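Local coordinates for protein kirola (Actinidia deliciosa, PDB 4IGV) that is of unproven function but, as a kiwifruit allergen of the ripening-related, Bet v 1-like family, probably binds small hydrophobic ligands, at residues V19-F24 and K81-K86; P36-G41 and I138-D143; W116-E121 and T132-C137. All blocks are in the same frame, centred on the assembly; numbering follows the deposited sequence.

Contacts 1 and 3 lay a helix on the curved antiparallel sheet of one Bet v 1-like domain; contact 2 ties the long helix 131-145 to the loop before edge strand 39-46. Contact 3 is the fully buried one and wholly apolar: the long helix rests on strand 112-122 through rings, sulfurs and methyls. Contact 2 uses the next turns of that helix, and at its partly exposed margin carboxylates, an amide and water take over. Contact 1 seats helix 17-25 on strand 82-88, mixing a buried hydroxyl bond with aromatic packing and a partly exposed margin at K81 and S82. F24 of contact 1 meets W116 of contact 3, whose indole bonds to T141 of the 138-143 segment.

Contact 1 (V19-F24 and K81-K86); sequences VFYEIF and KSVTFK
Y21 does most of the work here, laying its ring flat against the chain where K81 leads into strand 82-88. K81 CA sits 3.5 Å above the Y21 ring plane, over its centre, and K81 CB makes a CH-pi contact 3.8 Å from the Y21 ring centroid, only 17° off the normal. At the far end of the ring the hydroxyl gives its proton to the backbone: Y21 OH to S82 O is 2.8 Å. Because the ring lies over the K81 backbone, the donor stands above the S82 carbonyl plane, about 60° out of it. One turn on, F24 meets the strand more lightly. V83 CG1 lies 4.2 Å from F24 CB and, at the same distance, from Y21 CE1, so this methyl fills the angle between the two aromatic residues. V83 holds CG1 in the crowded position between its backbone N and carbonyl carbon. F85 then brings CZ within 3.7 Å of F24 O, the carbonyl lying at the edge of the F85 ring.

What orients Y21 is chi1 of -167°, which sets CG anti to the backbone N. K81 leads its chain away from the helix, and its NZ is bonded to T107 OG1. K81 and S82 both face D77 in a G1 beta bulge, where K81 has positive phi. On the helix side, the F24 ring meets W116 nearly at right angles, and F20 and F24 touch I144. A short helix packed between the start of strand 82-88 and the long C-terminal helix belongs to the helix-grip fold of Bet v 1 relatives.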
loop_
_atom_site.group_PDB
_atom_site.type_symbol
_atom_site.label_atom_id
_atom_site.label_comp_id
_atom_site.label_asym_id
_atom_site.label_seq_id
_atom_site.Cartn_x
_atom_site.Cartn_y
_atom_site.Cartn_z
ATOM N N VAL A 19 2.958 -10.073 11.475
ATOM C CA VAL A 19 3.552 -10.470 10.214
ATOM C C VAL A 19 3.141 -9.516 9.074
ATOM O O VAL A 19 3.962 -9.125 8.265
ATOM C CB VAL A 19 3.211 -11.915 9.899
ATOM C CG1 VAL A 19 3.929 -12.328 8.659
ATOM C CG2 VAL A 19 3.612 -12.813 11.072
ATOM N N PHE A 20 1.915 -9.028 9.085
ATOM C CA PHE A 20 1.480 -8.117 8.057
ATOM C C PHE A 20 2.282 -6.842 8.111
ATOM O O PHE A 20 2.744 -6.312 7.111
ATOM C CB PHE A 20 -0.014 -7.842 8.257
ATOM C CG PHE A 20 -0.687 -7.366 7.033
ATOM C CD1 PHE A 20 -1.343 -8.243 6.207
ATOM C CD2 PHE A 20 -0.619 -6.011 6.659
ATOM C CE1 PHE A 20 -2.000 -7.810 5.056
ATOM C CE2 PHE A 20 -1.250 -5.539 5.516
ATOM C CZ PHE A 20 -1.929 -6.455 4.675
ATOM N N TYR A 21 2.471 -6.317 9.328
ATOM C CA TYR A 21 3.299 -5.128 9.455
ATOM C C TYR A 21 4.757 -5.368 9.099
ATOM O O TYR A 21 5.383 -4.511 8.485
ATOM C CB TYR A 21 3.169 -4.503 10.846
ATOM C CG TYR A 21 3.774 -3.100 10.912
ATOM C CD1 TYR A 21 3.274 -2.053 10.169
ATOM C CD2 TYR A 21 4.875 -2.852 11.664
ATOM C CE1 TYR A 21 3.857 -0.777 10.226
ATOM C CE2 TYR A 21 5.473 -1.639 11.774
ATOM C CZ TYR A 21 4.994 -0.583 11.046
ATOM O OH TYR A 21 5.578 0.673 11.140
ATOM N N GLU A 22 5.292 -6.498 9.463
ATOM C CA GLU A 22 6.659 -6.888 9.071
ATOM C C GLU A 22 6.803 -6.763 7.562
ATOM O O GLU A 22 7.830 -6.255 7.042
ATOM C CB GLU A 22 6.912 -8.353 9.482
ATOM C CG GLU A 22 8.238 -8.993 8.940
ATOM C CD GLU A 22 9.355 -8.464 9.733
ATOM O OE1 GLU A 22 9.085 -7.661 10.703
ATOM O OE2 GLU A 22 10.490 -8.974 9.457
ATOM N N ILE A 23 5.826 -7.285 6.839
ATOM C CA ILE A 23 5.859 -7.237 5.377
ATOM C C ILE A 23 5.860 -5.804 4.890
ATOM O O ILE A 23 6.669 -5.400 4.064
ATOM C CB ILE A 23 4.720 -8.061 4.734
ATOM C CG1 ILE A 23 4.924 -9.523 5.098
ATOM C CG2 ILE A 23 4.622 -7.767 3.202
ATOM C CD1 ILE A 23 3.647 -10.382 4.842
ATOM N N PHE A 24 4.915 -4.996 5.341
ATOM C CA PHE A 24 4.789 -3.638 4.832
ATOM C C PHE A 24 5.886 -2.690 5.243
ATOM O O PHE A 24 6.194 -1.748 4.516
ATOM C CB PHE A 24 3.395 -3.083 5.127
ATOM C CG PHE A 24 2.398 -3.550 4.078
ATOM C CD1 PHE A 24 1.778 -4.734 4.162
ATOM C CD2 PHE A 24 2.278 -2.842 2.895
ATOM C CE1 PHE A 24 0.945 -5.156 3.144
ATOM C CE2 PHE A 24 1.419 -3.281 1.884
ATOM C CZ PHE A 24 0.767 -4.443 2.044
ATOM N N LYS A 81 1.903 0.436 14.450
ATOM C CA LYS A 81 2.116 -0.388 13.288
ATOM C C LYS A 81 1.619 0.305 12.003
ATOM O O LYS A 81 0.787 -0.237 11.269
ATOM C CB LYS A 81 1.541 -1.786 13.475
ATOM C CG LYS A 81 2.065 -2.533 14.644
ATOM C CD LYS A 81 1.450 -3.932 14.683
ATOM C CE LYS A 81 1.876 -4.725 15.933
ATOM N NZ LYS A 81 1.521 -4.047 17.213
ATOM N N SER A 82 2.096 1.522 11.792
ATOM C CA SER A 82 1.720 2.308 10.638
ATOM C C SER A 82 2.905 2.649 9.762
ATOM O O SER A 82 4.017 2.885 10.265
ATOM C CB SER A 82 1.028 3.593 11.120
ATOM O OG SER A 82 0.529 4.346 10.040
ATOM N N VAL A 83 2.656 2.690 8.466
ATOM C CA VAL A 83 3.661 3.130 7.489
ATOM C C VAL A 83 2.938 3.948 6.441
ATOM O O VAL A 83 1.818 3.613 6.027
ATOM C CB VAL A 83 4.498 1.974 6.953
ATOM C CG1 VAL A 83 3.618 0.887 6.361
ATOM C CG2 VAL A 83 5.574 2.503 5.919
ATOM N N THR A 84 3.527 5.093 6.097
ATOM C CA THR A 84 2.973 6.026 5.140
ATOM C C THR A 84 3.876 6.131 3.907
ATOM O O THR A 84 5.064 6.439 4.014
ATOM C CB THR A 84 2.806 7.426 5.727
ATOM O OG1 THR A 84 1.964 7.350 6.889
ATOM C CG2 THR A 84 2.214 8.407 4.727
ATOM N N PHE A 85 3.274 5.858 2.752
ATOM C CA PHE A 85 3.933 5.908 1.445
ATOM C C PHE A 85 3.432 7.115 0.662
ATOM O O PHE A 85 2.225 7.364 0.569
ATOM C CB PHE A 85 3.570 4.681 0.658
ATOM C CG PHE A 85 4.004 3.382 1.282
ATOM C CD1 PHE A 85 5.270 2.869 1.064
ATOM C CD2 PHE A 85 3.143 2.685 2.079
ATOM C CE1 PHE A 85 5.665 1.639 1.680
ATOM C CE2 PHE A 85 3.515 1.461 2.690
ATOM C CZ PHE A 85 4.778 0.954 2.487
ATOM N N LYS A 86 4.353 7.950 0.190
ATOM C CA LYS A 86 4.029 9.076 -0.687
ATOM C C LYS A 86 4.389 8.689 -2.123
ATOM O O LYS A 86 5.538 8.392 -2.376
ATOM C CB LYS A 86 4.775 10.355 -0.281
ATOM C CG LYS A 86 4.607 11.489 -1.272
ATOM C CD LYS A 86 5.400 12.712 -0.802
ATOM C CE LYS A 86 5.426 13.762 -1.837
ATOM N NZ LYS A 86 6.321 14.824 -1.293
#

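Contact 2 (P36-G41 and I138-D143); sequences PVNIQG and IEITKD
In the helix-grip fold of Bet v 1-like proteins the long C-terminal helix lies across the hollow of the sheet, and here one of its flanks meets the loop that enters edge strand 39-46. The polar part centres on N38. Its CG lies anti to the carbonyl carbon, while E139 sets CG anti to the backbone N and runs on extended; the side chains cross obliquely, with amide and carboxylate planes 84° apart. N38 ND2 donates to E139 OE1 at 3.3 Å, a bent bond (137° at the hydrogen) that reaches OE1 from above the carboxylate plane. Water 2 supplements it, accepting from N38 ND2 and donating to E139 OE1. N38 OD1 faces two carboxylates, 3.0 Å from E139 OE2 and 3.5 Å from D143 OD2, contacts that are probably repulsive if both acids are charged, and might raise their proton affinity. D143 has a firmer partner in S35 OG.

Apolar contacts lie beside this group. N38 CB rests 4.0 Å from I140 CG1, while I39 and I140 cross at about a right angle, I140 CD1 standing 3.9 Å from I39 CG1. I39 also packs on F136.

The loop is braced from within by Q40, whose NE2 donates to P36 O and, weakly, to V37 O. Water 1 bridges loop and helix: it accepts from V37 N at 3.1 Å and donates a weak bond to D143 OD2.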
loop_
_atom_site.group_PDB
_atom_site.type_symbol
_atom_site.label_atom_id
_atom_site.label_comp_id
_atom_site.label_asym_id
_atom_site.label_seq_id
_atom_site.Cartn_x
_atom_site.Cartn_y
_atom_site.Cartn_z
ATOM N N PRO A 36 1.219 -12.240 -6.867
ATOM C CA PRO A 36 1.949 -12.068 -8.119
ATOM C C PRO A 36 1.145 -11.616 -9.300
ATOM O O PRO A 36 1.723 -11.074 -10.249
ATOM C CB PRO A 36 2.531 -13.461 -8.354
ATOM C CG PRO A 36 1.578 -14.364 -7.657
ATOM C CD PRO A 36 1.195 -13.647 -6.421
ATOM N N VAL A 37 -0.169 -11.788 -9.249
ATOM C CA VAL A 37 -1.015 -11.253 -10.321
ATOM C C VAL A 37 -1.015 -9.699 -10.259
ATOM O O VAL A 37 -1.022 -9.016 -11.312
ATOM C CB VAL A 37 -2.437 -11.825 -10.234
ATOM C CG1 VAL A 37 -3.299 -11.156 -11.287
ATOM C CG2 VAL A 37 -2.403 -13.411 -10.421
ATOM N N ASN A 38 -0.992 -9.173 -9.029
ATOM C CA ASN A 38 -1.134 -7.752 -8.777
ATOM C C ASN A 38 0.209 -7.009 -8.790
ATOM O O ASN A 38 0.310 -5.917 -9.292
ATOM C CB ASN A 38 -1.851 -7.520 -7.444
ATOM C CG ASN A 38 -3.242 -8.064 -7.430
ATOM O OD1 ASN A 38 -3.610 -8.789 -6.490
ATOM N ND2 ASN A 38 -3.973 -7.819 -8.487
ATOM N N ILE A 39 1.228 -7.629 -8.221
ATOM C CA ILE A 39 2.549 -7.015 -8.017
ATOM C C ILE A 39 3.620 -7.816 -8.681
ATOM O O ILE A 39 3.809 -9.028 -8.370
ATOM C CB ILE A 39 2.870 -6.898 -6.525
ATOM C CG1 ILE A 39 1.781 -6.100 -5.793
ATOM C CG2 ILE A 39 4.268 -6.267 -6.322
ATOM C CD1 ILE A 39 1.779 -4.725 -6.111
ATOM N N GLN A 40 4.323 -7.185 -9.622
ATOM C CA GLN A 40 5.396 -7.855 -10.359
ATOM C C GLN A 40 6.799 -7.509 -9.865
ATOM O O GLN A 40 7.742 -8.241 -10.156
ATOM C CB GLN A 40 5.307 -7.543 -11.822
ATOM C CG GLN A 40 4.160 -8.204 -12.503
ATOM C CD GLN A 40 2.806 -7.573 -12.212
ATOM O OE1 GLN A 40 2.632 -6.391 -12.413
ATOM N NE2 GLN A 40 1.843 -8.373 -11.732
ATOM N N GLY A 41 6.944 -6.422 -9.131
ATOM C CA GLY A 41 8.254 -6.070 -8.599
ATOM C C GLY A 41 8.108 -5.007 -7.525
ATOM O O GLY A 41 7.269 -4.116 -7.627
ATOM N N ILE A 138 -6.983 -3.993 -1.111
ATOM C CA ILE A 138 -7.707 -4.968 -0.311
ATOM C C ILE A 138 -7.441 -6.384 -0.834
ATOM O O ILE A 138 -7.307 -7.326 -0.062
ATOM C CB ILE A 138 -9.191 -4.639 -0.249
ATOM C CG1 ILE A 138 -9.389 -3.291 0.492
ATOM C CG2 ILE A 138 -9.966 -5.752 0.467
ATOM C CD1 ILE A 138 -8.946 -3.296 1.916
ATOM N N GLU A 139 -7.322 -6.509 -2.159
ATOM C CA GLU A 139 -7.048 -7.821 -2.784
ATOM C C GLU A 139 -5.701 -8.304 -2.344
ATOM O O GLU A 139 -5.519 -9.443 -1.914
ATOM C CB GLU A 139 -7.019 -7.758 -4.324
ATOM C CG GLU A 139 -6.993 -9.201 -4.881
ATOM C CD GLU A 139 -6.620 -9.379 -6.336
ATOM O OE1 GLU A 139 -6.873 -8.468 -7.161
ATOM O OE2 GLU A 139 -6.078 -10.488 -6.626
ATOM N N ILE A 140 -4.715 -7.422 -2.446
ATOM C CA ILE A 140 -3.361 -7.735 -1.976
ATOM C C ILE A 140 -3.403 -8.230 -0.529
ATOM O O ILE A 140 -2.784 -9.231 -0.188
ATOM C CB ILE A 140 -2.387 -6.571 -2.145
ATOM C CG1 ILE A 140 -2.101 -6.384 -3.631
ATOM C CG2 ILE A 140 -1.105 -6.852 -1.350
ATOM C CD1 ILE A 140 -1.404 -5.055 -3.891
ATOM N N THR A 141 -4.177 -7.532 0.308
ATOM C CA THR A 141 -4.318 -7.901 1.694
ATOM C C THR A 141 -4.864 -9.331 1.829
ATOM O O THR A 141 -4.358 -10.134 2.607
ATOM C CB THR A 141 -5.265 -6.911 2.414
ATOM O OG1 THR A 141 -4.721 -5.584 2.294
ATOM C CG2 THR A 141 -5.464 -7.258 3.880
ATOM N N LYS A 142 -5.877 -9.659 1.050
ATOM C CA LYS A 142 -6.464 -10.997 1.084
ATOM C C LYS A 142 -5.510 -12.068 0.565
ATOM O O LYS A 142 -5.470 -13.187 1.115
ATOM C CB LYS A 142 -7.795 -11.000 0.334
ATOM C CG LYS A 142 -8.887 -10.198 1.043
ATOM C CD LYS A 142 -10.126 -10.076 0.218
ATOM C CE LYS A 142 -11.129 -9.168 0.868
ATOM N NZ LYS A 142 -12.335 -9.059 -0.006
ATOM N N ASP A 143 -4.711 -11.695 -0.437
ATOM C CA ASP A 143 -3.685 -12.620 -0.942
ATOM C C ASP A 143 -2.643 -12.894 0.137
ATOM O O ASP A 143 -2.245 -14.040 0.282
ATOM C CB ASP A 143 -3.049 -12.075 -2.190
ATOM C CG ASP A 143 -3.925 -12.213 -3.412
ATOM O OD1 ASP A 143 -4.928 -12.973 -3.396
ATOM O OD2 ASP A 143 -3.638 -11.579 -4.447
HETATM O O HOH W 1 -1.975 -12.892 -6.980
HETATM O O HOH W 2 -6.253 -9.118 -9.440
#

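Contact 3 (W116-E121 and T132-C137); sequences WTFHYE and TLMNFC
Two aromatic residues of strand 112-122, W116 and F118, rise toward helix 131-145 and receive M134 and C137 from the helix side. Both rings leave the strand with CG anti to the carbonyl carbon, but they turn differently at chi2: 94° in W116, -18° in F118. C137 sets its CB over the face of the indole, 3.6 Å from the centroid of the W116 six-membered ring and 7° off its normal. Its SG, anti to the carbonyl carbon, then leans to the rim, 3.6 Å from W116 CZ3, and also lies at the edge of the F118 ring.

M134 starts with CG anti to the backbone N, then bends at both chi2 and chi3, so that its end folds back to the strand. The bends carry CE over the F118 face, 3.8 Å from the ring centroid. M134 SD packs on W116 CB at 3.7 Å; it also makes an oblique Met-aromatic contact, 5.2 Å from the centroid of the W116 five-membered ring. L133, likewise anti to the backbone N, puts CD2 3.9 Å from F118 CZ, while the backbone N of M134 stands in the plane of that ring at its edge.

Outside the pair of segments, the indole NE1 is bonded to T141 OG1 one turn along the helix, and F99 meets F118 edge-to-face. Helix and strand run roughly antiparallel, with these rings and sulfurs packed between them: the interior of a Bet v 1-like helix-grip fold.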
loop_
_atom_site.group_PDB
_atom_site.type_symbol
_atom_site.label_atom_id
_atom_site.label_comp_id
_atom_site.label_asym_id
_atom_site.label_seq_id
_atom_site.Cartn_x
_atom_site.Cartn_y
_atom_site.Cartn_z
ATOM N N TRP A 116 -6.454 0.722 5.457
ATOM C CA TRP A 116 -5.841 1.423 4.316
ATOM C C TRP A 116 -6.478 2.819 4.232
ATOM O O TRP A 116 -7.721 2.933 4.213
ATOM C CB TRP A 116 -6.166 0.636 3.030
ATOM C CG TRP A 116 -5.445 -0.649 2.919
ATOM C CD1 TRP A 116 -5.903 -1.854 3.306
ATOM C CD2 TRP A 116 -4.182 -0.880 2.281
ATOM N NE1 TRP A 116 -4.957 -2.831 3.048
ATOM C CE2 TRP A 116 -3.926 -2.252 2.357
ATOM C CE3 TRP A 116 -3.308 -0.078 1.584
ATOM C CZ2 TRP A 116 -2.775 -2.823 1.838
ATOM C CZ3 TRP A 116 -2.157 -0.628 1.071
ATOM C CH2 TRP A 116 -1.924 -2.010 1.151
ATOM N N THR A 117 -5.659 3.852 4.218
ATOM C CA THR A 117 -6.117 5.198 4.080
ATOM C C THR A 117 -5.421 5.849 2.910
ATOM O O THR A 117 -4.186 5.832 2.845
ATOM C CB THR A 117 -5.896 6.014 5.381
ATOM O OG1 THR A 117 -6.535 5.421 6.477
ATOM C CG2 THR A 117 -6.413 7.469 5.228
ATOM N N PHE A 118 -6.177 6.467 2.017
ATOM C CA PHE A 118 -5.640 7.281 0.942
ATOM C C PHE A 118 -5.955 8.733 1.213
ATOM O O PHE A 118 -7.074 9.063 1.569
ATOM C CB PHE A 118 -6.266 6.964 -0.408
ATOM C CG PHE A 118 -6.125 5.548 -0.902
ATOM C CD1 PHE A 118 -5.208 4.640 -0.422
ATOM C CD2 PHE A 118 -6.926 5.146 -1.977
ATOM C CE1 PHE A 118 -5.120 3.369 -0.967
ATOM C CE2 PHE A 118 -6.840 3.851 -2.515
ATOM C CZ PHE A 118 -5.917 3.011 -2.029
ATOM N N HIS A 119 -4.962 9.603 1.044
ATOM C CA HIS A 119 -5.198 11.046 1.033
ATOM C C HIS A 119 -4.664 11.519 -0.300
ATOM O O HIS A 119 -3.500 11.280 -0.639
ATOM C CB HIS A 119 -4.421 11.755 2.135
ATOM C CG HIS A 119 -4.921 11.488 3.513
ATOM N ND1 HIS A 119 -6.024 12.148 4.025
ATOM C CD2 HIS A 119 -4.455 10.705 4.513
ATOM C CE1 HIS A 119 -6.267 11.707 5.251
ATOM N NE2 HIS A 119 -5.331 10.839 5.575
ATOM N N TYR A 120 -5.480 12.210 -1.073
ATOM C CA TYR A 120 -5.073 12.556 -2.426
ATOM C C TYR A 120 -5.642 13.898 -2.833
ATOM O O TYR A 120 -6.602 14.427 -2.239
ATOM C CB TYR A 120 -5.555 11.481 -3.436
ATOM C CG TYR A 120 -7.029 11.150 -3.382
ATOM C CD1 TYR A 120 -7.949 11.890 -4.130
ATOM C CD2 TYR A 120 -7.516 10.168 -2.544
ATOM C CE1 TYR A 120 -9.276 11.634 -4.042
ATOM C CE2 TYR A 120 -8.837 9.906 -2.462
ATOM C CZ TYR A 120 -9.708 10.632 -3.211
ATOM O OH TYR A 120 -11.088 10.432 -3.198
ATOM N N GLU A 121 -5.026 14.456 -3.865
ATOM C CA GLU A 121 -5.554 15.648 -4.518
ATOM C C GLU A 121 -5.583 15.386 -6.006
ATOM O O GLU A 121 -4.537 15.068 -6.588
ATOM C CB GLU A 121 -4.733 16.892 -4.193
ATOM C CG GLU A 121 -5.332 18.131 -4.890
ATOM C CD GLU A 121 -4.609 19.431 -4.696
ATOM O OE1 GLU A 121 -3.791 19.561 -3.769
ATOM O OE2 GLU A 121 -4.876 20.331 -5.514
ATOM N N THR A 132 -10.697 1.796 -7.646
ATOM C CA THR A 132 -10.051 0.644 -8.229
ATOM C C THR A 132 -8.751 0.359 -7.494
ATOM O O THR A 132 -8.409 -0.783 -7.237
ATOM C CB THR A 132 -9.789 0.837 -9.753
ATOM O OG1 THR A 132 -11.059 0.984 -10.434
ATOM C CG2 THR A 132 -9.059 -0.341 -10.328
ATOM N N LEU A 133 -8.025 1.404 -7.096
ATOM C CA LEU A 133 -6.786 1.199 -6.352
ATOM C C LEU A 133 -7.060 0.641 -4.942
ATOM O O LEU A 133 -6.338 -0.203 -4.429
ATOM C CB LEU A 133 -6.006 2.532 -6.268
ATOM C CG LEU A 133 -4.620 2.413 -5.685
ATOM C CD1 LEU A 133 -3.665 1.591 -6.601
ATOM C CD2 LEU A 133 -4.004 3.770 -5.345
ATOM N N MET A 134 -8.125 1.137 -4.314
ATOM C CA MET A 134 -8.493 0.572 -3.009
ATOM C C MET A 134 -8.857 -0.902 -3.114
ATOM O O MET A 134 -8.412 -1.701 -2.292
ATOM C CB MET A 134 -9.624 1.377 -2.348
ATOM C CG MET A 134 -9.981 0.855 -0.981
ATOM S SD MET A 134 -8.625 0.976 0.244
ATOM C CE MET A 134 -8.728 2.702 0.644
ATOM N N ASN A 135 -9.614 -1.274 -4.133
ATOM C CA ASN A 135 -9.952 -2.683 -4.345
ATOM C C ASN A 135 -8.696 -3.500 -4.514
ATOM O O ASN A 135 -8.578 -4.588 -3.969
ATOM C CB ASN A 135 -10.842 -2.845 -5.584
ATOM C CG ASN A 135 -12.236 -2.217 -5.424
ATOM O OD1 ASN A 135 -12.737 -2.071 -4.305
ATOM N ND2 ASN A 135 -12.880 -1.876 -6.568
ATOM N N PHE A 136 -7.720 -2.956 -5.229
ATOM C CA PHE A 136 -6.431 -3.604 -5.454
ATOM C C PHE A 136 -5.696 -3.875 -4.147
ATOM O O PHE A 136 -5.148 -4.929 -3.901
ATOM C CB PHE A 136 -5.681 -2.751 -6.494
ATOM C CG PHE A 136 -4.210 -3.025 -6.699
ATOM C CD1 PHE A 136 -3.757 -3.833 -7.731
ATOM C CD2 PHE A 136 -3.305 -2.379 -5.912
ATOM C CE1 PHE A 136 -2.378 -3.990 -7.929
ATOM C CE2 PHE A 136 -1.950 -2.552 -6.099
ATOM C CZ PHE A 136 -1.520 -3.390 -7.116
ATOM N N CYS A 137 -5.633 -2.845 -3.299
ATOM C CA CYS A 137 -4.986 -2.954 -2.006
ATOM C C CYS A 137 -5.662 -3.973 -1.106
ATOM O O CYS A 137 -4.984 -4.731 -0.402
ATOM C CB CYS A 137 -4.939 -1.600 -1.319
ATOM S SG CYS A 137 -3.796 -0.394 -2.095
#